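Local coordinates for protein extracellular ligand-binding receptor (Desulfitobacterium hafniense, PDB 4Q6B) that binds leucine in the cleft between its two lobes and probably delivers amino acids to an ABC transporter as its extracellular substrate-binding component, at residues D126-I129 against A130-L133; R262-S265 against R266-D269; E272-R275 against R276-Q280; L311-G314 against L315-G319; R329-G332 against R333-I337. All coordinates share one frame; numbering follows the deposited sequence. Where two conformers were deposited one is given.

Interaction 1 of 5, residues D126-I129 against A130-L133; sequences DQEI and ARQL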
loop_
_atom_site.group_PDB
_atom_site.type_symbol
_atom_site.label_atom_id
_atom_site.label_comp_id
_atom_site.label_asym_id
_atom_site.label_seq_id
_atom_site.Cartn_x
_atom_site.Cartn_y
_atom_site.Cartn_z
ATOM N N ASP A 126 -7.576 0.704 0.116
ATOM C CA ASP A 126 -8.064 1.826 0.956
ATOM C C ASP A 126 -9.321 1.474 1.716
ATOM O O ASP A 126 -9.526 1.950 2.825
ATOM C CB ASP A 126 -8.383 3.071 0.108
ATOM C CG ASP A 126 -7.157 3.698 -0.501
ATOM O OD1 ASP A 126 -6.049 3.549 0.064
ATOM O OD2 ASP A 126 -7.316 4.349 -1.581
ATOM N N GLN A 127 -10.188 0.713 1.077
ATOM C CA GLN A 127 -11.444 0.283 1.671
ATOM C C GLN A 127 -11.211 -0.646 2.861
ATOM O O GLN A 127 -11.860 -0.516 3.913
ATOM C CB GLN A 127 -12.347 -0.332 0.603
ATOM C CG GLN A 127 -13.421 -1.232 1.139
ATOM C CD GLN A 127 -14.413 -1.627 0.076
ATOM O OE1 GLN A 127 -14.205 -1.350 -1.114
ATOM N NE2 GLN A 127 -15.512 -2.266 0.491
ATOM N N GLU A 128 -10.257 -1.564 2.742
ATOM C CA GLU A 128 -9.957 -2.463 3.877
ATOM C C GLU A 128 -9.264 -1.745 5.042
ATOM O O GLU A 128 -9.552 -2.002 6.213
ATOM C CB GLU A 128 -9.093 -3.626 3.377
ATOM C CG GLU A 128 -8.780 -4.624 4.460
ATOM C CD GLU A 128 -10.047 -5.199 5.137
ATOM O OE1 GLU A 128 -11.127 -5.245 4.488
ATOM O OE2 GLU A 128 -9.951 -5.605 6.323
ATOM N N ILE A 129 -8.387 -0.794 4.713
ATOM C CA ILE A 129 -7.731 0.037 5.707
ATOM C C ILE A 129 -8.786 0.854 6.461
ATOM O O ILE A 129 -8.784 0.887 7.698
ATOM C CB ILE A 129 -6.722 0.961 4.981
ATOM C CG1 ILE A 129 -5.499 0.122 4.590
ATOM C CG2 ILE A 129 -6.328 2.171 5.824
ATOM C CD1 ILE A 129 -4.645 0.791 3.448
ATOM N N ALA A 130 -9.713 1.459 5.712
ATOM C CA ALA A 130 -10.813 2.256 6.323
ATOM C C ALA A 130 -11.662 1.407 7.260
ATOM O O ALA A 130 -11.995 1.842 8.352
ATOM C CB ALA A 130 -11.707 2.910 5.228
ATOM N N ARG A 131 -11.983 0.189 6.836
ATOM C CA ARG A 131 -12.818 -0.724 7.613
ATOM C C ARG A 131 -12.162 -1.056 8.962
ATOM O O ARG A 131 -12.817 -1.030 10.008
ATOM C CB ARG A 131 -13.056 -1.995 6.799
ATOM C CG ARG A 131 -14.038 -2.957 7.420
ATOM C CD ARG A 131 -14.465 -4.007 6.383
ATOM N NE ARG A 131 -13.478 -5.073 6.192
ATOM C CZ ARG A 131 -13.762 -6.376 6.226
ATOM N NH1 ARG A 131 -12.803 -7.266 6.039
ATOM N NH2 ARG A 131 -15.000 -6.783 6.449
ATOM N N GLN A 132 -10.856 -1.330 8.953
ATOM C CA GLN A 132 -10.180 -1.714 10.189
ATOM C C GLN A 132 -10.003 -0.511 11.067
ATOM O O GLN A 132 -10.055 -0.648 12.294
ATOM C CB GLN A 132 -8.798 -2.314 9.887
ATOM C CG GLN A 132 -8.869 -3.531 9.047
ATOM C CD GLN A 132 -9.222 -4.739 9.857
ATOM O OE1 GLN A 132 -9.239 -4.693 11.090
ATOM N NE2 GLN A 132 -9.509 -5.837 9.174
ATOM N N LEU A 133 -9.763 0.663 10.453
ATOM C CA LEU A 133 -9.635 1.895 11.264
ATOM C C LEU A 133 -10.932 2.227 11.979
ATOM O O LEU A 133 -10.900 2.625 13.174
ATOM C CB LEU A 133 -9.172 3.123 10.449
ATOM C CG LEU A 133 -7.703 3.127 10.064
ATOM C CD1 LEU A 133 -7.513 4.152 8.946
ATOM C CD2 LEU A 133 -6.818 3.438 11.273
#
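E128 meets R131 and Q132 on one flank of helix 126-139, while I129 and L133 pair on another, so a single turn carries both a polar and an apolar contact. The apolar side is the close-packed one: I129 and L133 run parallel, one turn apart, with I129 CG2 3.9 Å from L133 CD1, and L133 continues onto L343 of strand 341-347. A130, also buried, rests on L158 and A161 of helix 153-168. Toward solvent the packing gives way to charge. With CG of E128 anti to its own nitrogen (chi1 -178°) and the chain bent at the next bond, the carboxylate swings forward along the helix. In the R131 conformer described, E128 OE1 takes R131 NE at 2.9 Å from the syn side, the two flat groups standing 74° apart, and R131 NH1 adds weak bonds. E128 OE2 receives Q132 NE2 at 2.9 Å in a nearly straight bond lying close to the amide plane. Shortening E128 to alanine is likely to leave the R131 guanidinium without this counter-charge and the Q132 amide free to turn. Both carboxylate oxygens are thus engaged by donors three and four residues ahead, an arrangement that would be expected to favour the ionised carboxylate.

Interaction 2 of 5, residues R262-S265 against R266-D269; sequences RPDS and RTQD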
loop_
_atom_site.group_PDB
_atom_site.type_symbol
_atom_site.label_atom_id
_atom_site.label_comp_id
_atom_site.label_asym_id
_atom_site.label_seq_id
_atom_site.Cartn_x
_atom_site.Cartn_y
_atom_site.Cartn_z
ATOM N N ARG A 262 5.853 -8.706 14.343
ATOM C CA ARG A 262 4.884 -9.822 14.319
ATOM C C ARG A 262 5.639 -11.069 14.747
ATOM O O ARG A 262 6.706 -11.369 14.201
ATOM C CB ARG A 262 4.322 -10.048 12.925
ATOM C CG ARG A 262 3.118 -10.975 12.961
ATOM C CD ARG A 262 2.405 -11.033 11.637
ATOM N NE ARG A 262 3.205 -11.756 10.689
ATOM C CZ ARG A 262 2.830 -12.879 10.089
ATOM N NH1 ARG A 262 1.634 -13.409 10.338
ATOM N NH2 ARG A 262 3.657 -13.462 9.224
ATOM N N PRO A 263 5.119 -11.775 15.751
ATOM C CA PRO A 263 5.883 -12.904 16.295
ATOM C C PRO A 263 5.633 -14.132 15.433
ATOM O O PRO A 263 4.943 -15.068 15.805
ATOM C CB PRO A 263 5.334 -13.042 17.719
ATOM C CG PRO A 263 3.939 -12.635 17.603
ATOM C CD PRO A 263 3.891 -11.523 16.513
ATOM N N ASP A 264 6.208 -14.088 14.234
ATOM C CA ASP A 264 6.052 -15.134 13.232
ATOM C C ASP A 264 7.414 -15.426 12.594
ATOM O O ASP A 264 8.188 -14.502 12.338
ATOM C CB ASP A 264 5.080 -14.652 12.167
ATOM C CG ASP A 264 5.023 -15.565 11.017
ATOM O OD1 ASP A 264 4.292 -16.580 11.140
ATOM O OD2 ASP A 264 5.746 -15.302 10.017
ATOM N N SER A 265 7.695 -16.707 12.349
ATOM C CA SER A 265 9.000 -17.135 11.838
ATOM C C SER A 265 9.370 -16.430 10.542
ATOM O O SER A 265 10.502 -15.984 10.368
ATOM C CB SER A 265 9.014 -18.643 11.602
ATOM O OG SER A 265 8.086 -18.999 10.590
ATOM N N ARG A 266 8.414 -16.313 9.627
ATOM C CA ARG A 266 8.710 -15.701 8.325
ATOM C C ARG A 266 9.039 -14.235 8.437
ATOM O O ARG A 266 9.976 -13.730 7.789
ATOM C CB ARG A 266 7.569 -15.906 7.319
ATOM C CG ARG A 266 7.359 -17.349 6.962
ATOM C CD ARG A 266 6.426 -17.471 5.763
ATOM N NE ARG A 266 6.290 -18.843 5.289
ATOM C CZ ARG A 266 5.668 -19.822 5.953
ATOM N NH1 ARG A 266 5.124 -19.603 7.151
ATOM N NH2 ARG A 266 5.595 -21.034 5.425
ATOM N N THR A 267 8.233 -13.510 9.209
ATOM C CA THR A 267 8.463 -12.079 9.423
ATOM C C THR A 267 9.834 -11.931 10.079
ATOM O O THR A 267 10.652 -11.135 9.620
ATOM C CB THR A 267 7.415 -11.500 10.373
ATOM O OG1 THR A 267 6.122 -11.649 9.762
ATOM C CG2 THR A 267 7.687 -10.005 10.662
ATOM N N GLN A 268 10.108 -12.694 11.136
ATOM C CA GLN A 268 11.381 -12.495 11.832
ATOM C C GLN A 268 12.582 -12.936 11.005
ATOM O O GLN A 268 13.636 -12.306 11.107
ATOM C CB GLN A 268 11.410 -13.179 13.226
ATOM C CG GLN A 268 10.356 -12.549 14.165
ATOM C CD GLN A 268 10.542 -11.036 14.274
ATOM O OE1 GLN A 268 11.662 -10.545 14.538
ATOM N NE2 GLN A 268 9.436 -10.307 14.178
ATOM N N ASP A 269 12.450 -13.983 10.173
ATOM C CA ASP A 269 13.583 -14.363 9.324
ATOM C C ASP A 269 13.935 -13.217 8.356
ATOM O O ASP A 269 15.132 -12.885 8.145
ATOM C CB ASP A 269 13.253 -15.647 8.565
ATOM C CG ASP A 269 14.330 -16.053 7.609
ATOM O OD1 ASP A 269 15.413 -16.429 8.066
ATOM O OD2 ASP A 269 14.099 -15.968 6.377
HETATM O O HOH W 1 4.151 -17.680 8.399
#
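R262 reaches T267 with its CG anti to the backbone nitrogen (chi1 -167°) and a bend at chi3 that turns the guanidinium back over the start of helix 265-278; in T267, chi1 of -62° sets OG1 beside its own nitrogen, facing that group. R262 NE and NH2 converge on the one oxygen, T267 OG1, each at 3.1 Å, with the acceptor practically in the guanidinium plane. T267 OG1 is also hydrogen-bonded to V324 O. D264 stands at the N-cap, where D264 OD2 accepts T267 N at 3.2 Å through its anti lone pair and R266 N more weakly. The same D264 OD2 forms a salt bridge with R262 NH2 at 2.9 Å, and D264 CB lies over one guanidinium face, toward its rim. Behind the cap, Q268 NE2 donates to R262 O at 2.9 Å from above the carbonyl plane, and also bonds P260 O. A valine in place of T267 would probably leave R262 NE and NH2 without this shared acceptor and V324 O without its hydroxyl partner. An aspartate N-cap accepting the first free backbone N-H groups is the classic start of a helix; here the cap residue also ends an inverse gamma turn centred on P263.

Interaction 3 of 5, residues E272-R275 against R276-Q280; sequences EAFR and REYGQ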
loop_
_atom_site.group_PDB
_atom_site.type_symbol
_atom_site.label_atom_id
_atom_site.label_comp_id
_atom_site.label_asym_id
_atom_site.label_seq_id
_atom_site.Cartn_x
_atom_site.Cartn_y
_atom_site.Cartn_z
ATOM N N GLU A 272 15.573 -10.056 10.242
ATOM C CA GLU A 272 16.972 -10.317 10.548
ATOM C C GLU A 272 17.855 -10.313 9.294
ATOM O O GLU A 272 18.941 -9.707 9.288
ATOM C CB GLU A 272 17.133 -11.652 11.271
ATOM C CG GLU A 272 18.586 -11.974 11.616
ATOM C CD GLU A 272 19.231 -10.954 12.558
ATOM O OE1 GLU A 272 18.494 -10.202 13.246
ATOM O OE2 GLU A 272 20.486 -10.914 12.612
ATOM N N ALA A 273 17.398 -10.997 8.246
ATOM C CA ALA A 273 18.145 -11.048 6.986
ATOM C C ALA A 273 18.296 -9.644 6.408
ATOM O O ALA A 273 19.386 -9.275 5.936
ATOM C CB ALA A 273 17.442 -11.965 5.976
ATOM N N PHE A 274 17.228 -8.857 6.485
ATOM C CA PHE A 274 17.256 -7.538 5.859
ATOM C C PHE A 274 18.246 -6.658 6.648
ATOM O O PHE A 274 19.138 -6.011 6.060
ATOM C CB PHE A 274 15.856 -6.936 5.821
ATOM C CG PHE A 274 15.797 -5.669 5.055
ATOM C CD1 PHE A 274 16.192 -4.480 5.654
ATOM C CD2 PHE A 274 15.402 -5.671 3.736
ATOM C CE1 PHE A 274 16.196 -3.278 4.940
ATOM C CE2 PHE A 274 15.390 -4.477 3.010
ATOM C CZ PHE A 274 15.789 -3.274 3.644
ATOM N N ARG A 275 18.096 -6.650 7.969
ATOM C CA ARG A 275 19.034 -5.926 8.813
ATOM C C ARG A 275 20.500 -6.303 8.587
ATOM O O ARG A 275 21.378 -5.433 8.549
ATOM C CB ARG A 275 18.694 -6.154 10.282
ATOM C CG ARG A 275 17.486 -5.407 10.774
ATOM C CD ARG A 275 17.403 -5.562 12.297
ATOM N NE ARG A 275 16.313 -4.772 12.867
ATOM C CZ ARG A 275 16.453 -3.532 13.337
ATOM N NH1 ARG A 275 17.638 -2.931 13.295
ATOM N NH2 ARG A 275 15.405 -2.890 13.847
ATOM N N ARG A 276 20.780 -7.598 8.475
ATOM C CA ARG A 276 22.151 -8.049 8.255
ATOM C C ARG A 276 22.732 -7.611 6.914
ATOM O O ARG A 276 23.912 -7.235 6.826
ATOM C CB ARG A 276 22.236 -9.574 8.388
ATOM C CG ARG A 276 23.575 -10.138 7.958
ATOM C CD ARG A 276 23.871 -11.437 8.680
ATOM N NE ARG A 276 23.468 -12.615 7.912
ATOM C CZ ARG A 276 24.321 -13.408 7.263
ATOM N NH1 ARG A 276 25.625 -13.145 7.287
ATOM N NH2 ARG A 276 23.877 -14.467 6.589
ATOM N N GLU A 277 21.916 -7.668 5.873
ATOM C CA GLU A 277 22.387 -7.298 4.542
ATOM C C GLU A 277 22.474 -5.773 4.342
ATOM O O GLU A 277 23.429 -5.285 3.698
ATOM C CB GLU A 277 21.473 -7.931 3.480
ATOM C CG GLU A 277 21.903 -7.633 2.043
ATOM C CD GLU A 277 23.281 -8.212 1.682
ATOM O OE1 GLU A 277 23.611 -9.338 2.135
ATOM O OE2 GLU A 277 24.037 -7.542 0.938
ATOM N N TYR A 278 21.525 -5.023 4.909
ATOM C CA TYR A 278 21.374 -3.586 4.560
ATOM C C TYR A 278 21.646 -2.635 5.717
ATOM O O TYR A 278 21.836 -1.438 5.500
ATOM C CB TYR A 278 20.019 -3.275 3.891
ATOM C CG TYR A 278 19.819 -4.114 2.664
ATOM C CD1 TYR A 278 20.630 -3.935 1.543
ATOM C CD2 TYR A 278 18.860 -5.121 2.636
ATOM C CE1 TYR A 278 20.494 -4.713 0.412
ATOM C CE2 TYR A 278 18.710 -5.914 1.494
ATOM C CZ TYR A 278 19.530 -5.707 0.407
ATOM O OH TYR A 278 19.391 -6.489 -0.728
ATOM N N GLY A 279 21.699 -3.151 6.942
ATOM C CA GLY A 279 22.215 -2.341 8.033
ATOM C C GLY A 279 21.207 -1.327 8.539
ATOM O O GLY A 279 21.578 -0.362 9.204
ATOM N N GLN A 280 19.929 -1.576 8.268
ATOM C CA GLN A 280 18.853 -0.752 8.811
ATOM C C GLN A 280 17.557 -1.566 8.741
ATOM O O GLN A 280 17.497 -2.586 8.035
ATOM C CB GLN A 280 18.743 0.557 8.024
ATOM C CG GLN A 280 18.580 0.340 6.566
ATOM C CD GLN A 280 18.808 1.602 5.718
ATOM O OE1 GLN A 280 18.282 2.679 6.018
ATOM N NE2 GLN A 280 19.578 1.457 4.634
#
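Y278 turns a ring edge onto the face of F274, one helical turn earlier, in an edge-to-face pair. Y278 CD2 sits over the centre of the phenylalanine ring, 3.5 Å from F274 CE2; the centroids are 4.8 Å apart and the planes meet at 51°, well short of perpendicular. At the rim of the same ring, close to its plane, Q280 O approaches F274 CD1 at 3.3 Å. This buried oxygen has no hydrogen-bonding partner in the model, and the weakly polarised C-H edge of F274 is probably a modest substitute. The different first torsions help to bring the rings together: F274 carries CG anti to its nitrogen (chi1 -173°), whereas Y278 carries CG beside its nitrogen (chi1 -57°). Y278 N donates to F274 O at 2.8 Å, holding the turn that carries both rings. One face of the tyrosine is covered by E277 CG, and its hydroxyl is hydrogen-bonded to E31. Farther out, F274 leans on L25 of the preceding loop and on E28 and L32 of helix 26-39. G279 then leaves the helix, G279 N bonded to R275 O at 2.8 Å. A glycine of positive phi just after the last helical residue is a familiar helix C-terminal stop.

Interaction 4 of 5, residues L311-G314 against L315-G319; sequences LAQG and LRDLG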
loop_
_atom_site.group_PDB
_atom_site.type_symbol
_atom_site.label_atom_id
_atom_site.label_comp_id
_atom_site.label_asym_id
_atom_site.label_seq_id
_atom_site.Cartn_x
_atom_site.Cartn_y
_atom_site.Cartn_z
ATOM N N LEU A 311 -0.242 -17.296 -15.781
ATOM C CA LEU A 311 0.296 -17.093 -14.438
ATOM C C LEU A 311 -0.763 -16.558 -13.455
ATOM O O LEU A 311 -0.791 -16.990 -12.298
ATOM C CB LEU A 311 1.498 -16.162 -14.470
ATOM C CG LEU A 311 2.212 -16.074 -13.124
ATOM C CD1 LEU A 311 2.857 -17.447 -12.751
ATOM C CD2 LEU A 311 3.240 -14.928 -13.224
ATOM N N ALA A 312 -1.664 -15.690 -13.940
ATOM C CA ALA A 312 -2.713 -15.106 -13.075
ATOM C C ALA A 312 -3.542 -16.176 -12.374
ATOM O O ALA A 312 -3.783 -16.087 -11.160
ATOM C CB ALA A 312 -3.638 -14.184 -13.902
ATOM N N GLN A 313 -3.985 -17.181 -13.116
ATOM C CA GLN A 313 -4.724 -18.274 -12.502
ATOM C C GLN A 313 -3.848 -19.011 -11.503
ATOM O O GLN A 313 -4.328 -19.466 -10.490
ATOM C CB GLN A 313 -5.367 -19.221 -13.528
ATOM C CG GLN A 313 -6.413 -20.178 -12.951
ATOM C CD GLN A 313 -7.556 -19.478 -12.219
ATOM O OE1 GLN A 313 -8.195 -18.592 -12.753
ATOM N NE2 GLN A 313 -7.796 -19.874 -10.983
ATOM N N GLY A 314 -2.560 -19.132 -11.798
ATOM C CA GLY A 314 -1.666 -19.788 -10.860
ATOM C C GLY A 314 -1.552 -19.013 -9.557
ATOM O O GLY A 314 -1.461 -19.620 -8.492
ATOM N N LEU A 315 -1.562 -17.681 -9.632
ATOM C CA LEU A 315 -1.561 -16.874 -8.393
ATOM C C LEU A 315 -2.813 -17.072 -7.554
ATOM O O LEU A 315 -2.754 -17.178 -6.298
ATOM C CB LEU A 315 -1.393 -15.377 -8.697
ATOM C CG LEU A 315 0.022 -14.920 -9.061
ATOM C CD1 LEU A 315 -0.074 -13.504 -9.574
ATOM C CD2 LEU A 315 0.973 -15.001 -7.878
ATOM N N ARG A 316 -3.960 -17.141 -8.221
ATOM C CA ARG A 316 -5.205 -17.429 -7.525
ATOM C C ARG A 316 -5.226 -18.842 -6.924
ATOM O O ARG A 316 -5.715 -19.048 -5.812
ATOM C CB ARG A 316 -6.390 -17.215 -8.477
ATOM C CG ARG A 316 -6.597 -15.701 -8.772
ATOM C CD ARG A 316 -7.832 -15.454 -9.620
ATOM N NE ARG A 316 -7.982 -14.008 -9.714
ATOM C CZ ARG A 316 -7.568 -13.264 -10.731
ATOM N NH1 ARG A 316 -7.040 -13.817 -11.825
ATOM N NH2 ARG A 316 -7.728 -11.944 -10.656
ATOM N N ASP A 317 -4.605 -19.778 -7.616
ATOM C CA ASP A 317 -4.564 -21.175 -7.188
ATOM C C ASP A 317 -3.724 -21.359 -5.929
ATOM O O ASP A 317 -3.868 -22.392 -5.248
ATOM C CB ASP A 317 -4.009 -22.056 -8.309
ATOM C CG ASP A 317 -5.051 -22.374 -9.390
ATOM O OD1 ASP A 317 -4.653 -22.865 -10.475
ATOM O OD2 ASP A 317 -6.262 -22.140 -9.149
ATOM N N LEU A 318 -2.865 -20.402 -5.601
ATOM C CA LEU A 318 -2.099 -20.522 -4.338
ATOM C C LEU A 318 -3.018 -20.541 -3.127
ATOM O O LEU A 318 -2.700 -21.183 -2.117
ATOM C CB LEU A 318 -1.068 -19.410 -4.207
ATOM C CG LEU A 318 0.032 -19.578 -5.243
ATOM C CD1 LEU A 318 0.986 -18.413 -5.204
ATOM C CD2 LEU A 318 0.758 -20.891 -5.097
ATOM N N GLY A 319 -4.163 -19.857 -3.204
ATOM C CA GLY A 319 -5.079 -19.849 -2.068
ATOM C C GLY A 319 -4.359 -19.039 -1.010
ATOM O O GLY A 319 -3.526 -18.202 -1.350
HETATM O O HOH W 2 -7.776 -16.087 -13.160
#
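This contact runs the length of the short helix that starts at L311, and Q313, R316 and D317 meet along its outer side while its leucines face inward. The glutamine chain, anti at its first bond (chi1 -166°) and bent at the next, sends NE2 forward to the D317 carboxylate. The Q313 NE2 to D317 OD2 bond is long at 3.3 Å, yet nearly straight at 165°. The acceptor lies in the plane of the Q313 amide, but the donor comes down on the carboxylate from above its plane, and the two flat groups are 56° apart. The other end of the amide points to R316: a water donates to Q313 OE1 at 2.6 Å and accepts a weaker bond from R316 NH1, so one glutamine serves two residues of the following turn. R316 stretches out past A312, with A312 CB 4.0 Å from R316 NH1. Its guanidinium is committed beyond the helix, NH1 to I117 O and NE to D331 O. On the inward side L311 and L315 pack against helix 284-301, and L315 also touches F120 of strand 119-121. Backbone bonding frays toward the end: D317 N still reaches Q313 O at 2.9 Å, but L318 N to G314 O is weak, and G319 N turns to R316 O at 3.1 Å. G319 takes positive phi, as is usual where a glycine brings a helix to a close.

Interaction 5 of 5, residues R329-G332 against R333-I337; sequences RFDG and RGDDI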
loop_
_atom_site.group_PDB
_atom_site.type_symbol
_atom_site.label_atom_id
_atom_site.label_comp_id
_atom_site.label_asym_id
_atom_site.label_seq_id
_atom_site.Cartn_x
_atom_site.Cartn_y
_atom_site.Cartn_z
ATOM N N ARG A 329 -4.006 -13.663 0.223
ATOM C CA ARG A 329 -4.896 -14.499 -0.577
ATOM C C ARG A 329 -5.569 -13.633 -1.619
ATOM O O ARG A 329 -6.162 -12.614 -1.278
ATOM C CB ARG A 329 -5.946 -15.153 0.302
ATOM C CG ARG A 329 -6.837 -16.070 -0.488
ATOM C CD ARG A 329 -7.867 -16.700 0.414
ATOM N NE ARG A 329 -8.478 -17.802 -0.354
ATOM C CZ ARG A 329 -9.150 -18.816 0.191
ATOM N NH1 ARG A 329 -9.675 -19.768 -0.591
ATOM N NH2 ARG A 329 -9.289 -18.893 1.514
ATOM N N PHE A 330 -5.466 -14.026 -2.878
ATOM C CA PHE A 330 -6.044 -13.212 -3.966
ATOM C C PHE A 330 -7.445 -13.660 -4.269
ATOM O O PHE A 330 -7.719 -14.863 -4.320
ATOM C CB PHE A 330 -5.210 -13.329 -5.226
ATOM C CG PHE A 330 -3.859 -12.802 -5.074
ATOM C CD1 PHE A 330 -3.668 -11.468 -4.769
ATOM C CD2 PHE A 330 -2.764 -13.617 -5.294
ATOM C CE1 PHE A 330 -2.407 -10.963 -4.640
ATOM C CE2 PHE A 330 -1.488 -13.087 -5.193
ATOM C CZ PHE A 330 -1.331 -11.749 -4.862
ATOM N N ASP A 331 -8.356 -12.703 -4.451
ATOM C CA ASP A 331 -9.700 -13.056 -4.877
ATOM C C ASP A 331 -9.858 -12.992 -6.408
ATOM O O ASP A 331 -8.867 -12.804 -7.141
ATOM C CB ASP A 331 -10.791 -12.270 -4.114
ATOM C CG ASP A 331 -10.884 -10.783 -4.510
ATOM O OD1 ASP A 331 -10.232 -10.344 -5.469
ATOM O OD2 ASP A 331 -11.656 -10.046 -3.855
ATOM N N GLY A 332 -11.093 -13.168 -6.878
ATOM C CA GLY A 332 -11.365 -13.256 -8.299
ATOM C C GLY A 332 -11.093 -11.946 -9.035
ATOM O O GLY A 332 -10.957 -11.927 -10.274
ATOM N N ARG A 333 -11.013 -10.859 -8.283
ATOM C CA ARG A 333 -10.797 -9.553 -8.892
ATOM C C ARG A 333 -9.368 -9.094 -8.749
ATOM O O ARG A 333 -8.989 -8.069 -9.312
ATOM C CB ARG A 333 -11.759 -8.540 -8.287
ATOM C CG ARG A 333 -13.170 -9.077 -8.249
ATOM C CD ARG A 333 -14.131 -7.982 -7.881
ATOM N NE ARG A 333 -13.443 -6.996 -7.059
ATOM C CZ ARG A 333 -13.709 -5.695 -7.085
ATOM N NH1 ARG A 333 -14.659 -5.224 -7.887
ATOM N NH2 ARG A 333 -13.018 -4.869 -6.314
ATOM N N GLY A 334 -8.557 -9.852 -8.008
ATOM C CA GLY A 334 -7.176 -9.478 -7.825
ATOM C C GLY A 334 -6.877 -8.719 -6.548
ATOM O O GLY A 334 -5.700 -8.436 -6.320
ATOM N N ASP A 335 -7.877 -8.428 -5.715
ATOM C CA ASP A 335 -7.594 -7.861 -4.383
ATOM C C ASP A 335 -6.939 -8.904 -3.484
ATOM O O ASP A 335 -7.187 -10.109 -3.633
ATOM C CB ASP A 335 -8.868 -7.364 -3.710
ATOM C CG ASP A 335 -9.325 -6.005 -4.290
ATOM O OD1 ASP A 335 -8.459 -5.125 -4.419
ATOM O OD2 ASP A 335 -10.497 -5.853 -4.650
ATOM N N ASP A 336 -6.113 -8.440 -2.560
ATOM C CA ASP A 336 -5.556 -9.323 -1.549
ATOM C C ASP A 336 -6.467 -9.263 -0.343
ATOM O O ASP A 336 -6.641 -8.194 0.286
ATOM C CB ASP A 336 -4.113 -8.888 -1.195
ATOM C CG ASP A 336 -3.300 -10.013 -0.551
ATOM O OD1 ASP A 336 -3.888 -10.874 0.164
ATOM O OD2 ASP A 336 -2.056 -10.037 -0.749
ATOM N N ILE A 337 -7.109 -10.390 -0.034
ATOM C CA ILE A 337 -8.105 -10.347 1.006
ATOM C C ILE A 337 -7.529 -10.876 2.309
ATOM O O ILE A 337 -8.275 -11.055 3.261
ATOM C CB ILE A 337 -9.410 -11.112 0.647
ATOM C CG1 ILE A 337 -9.146 -12.603 0.362
ATOM C CG2 ILE A 337 -10.075 -10.474 -0.570
ATOM C CD1 ILE A 337 -10.436 -13.455 0.119
#
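The chain folds back on itself as a hairpin-like loop: a type I beta turn runs from D331 to G334, and a single backbone bridge pairs F330 with D336. I337 N donates to R329 O at 2.7 Å and D331 N to D335 O at 3.0 Å, one bond on each side of that bridge. D331 fills the bend. Its CG lies between its own nitrogen and carbonyl carbon (chi1 72°), which tucks OD1 inside the turn. There D331 OD1 accepts R333 N at 3.0 Å from above the carboxylate plane, an Asx turn, and D335 N more weakly. The positive phi of G334 completes the reversal. D331 and D335 run alongside each other, D331 OD2 4.4 Å from D335 OD2; the likely repulsion is probably eased by R333, whose NH2 meets D335 OD2 in the conformer described. R121 and T112 also hold D335, and D113 pairs with R333. On the outer side I337 lies beside R329, with R329 CB 4.1 Å from I337 CG1. F330 is buried, its ring edge-to-face with that of F120. At the open end of the loop D336 OD2 is held by H328, while D336 OD1 accepts R329 N on its syn side at 2.8 Å, 34° out of the carboxylate plane.

Overall arrangement
The five contacts follow one another along the chain; none nests within or crosses another. Interaction 1 opens helix 126-139, between helix 153-168 and strand 341-347, near the bound leucine. Interactions 2 and 3 share helix 265-278, the first bringing the loop after strand 253-257 into the helix and the second closing its C terminus against helix 26-39. Interaction 4 ends helix 311-317 beside helix 284-301. Interaction 5 folds back the loop between strands 326-328 and 341-347 and touches interaction 4 through R316, their centres about 10 Å apart. Interactions 1 and 3, with centres about 31 Å apart, lie on opposite sides of the chain's centre.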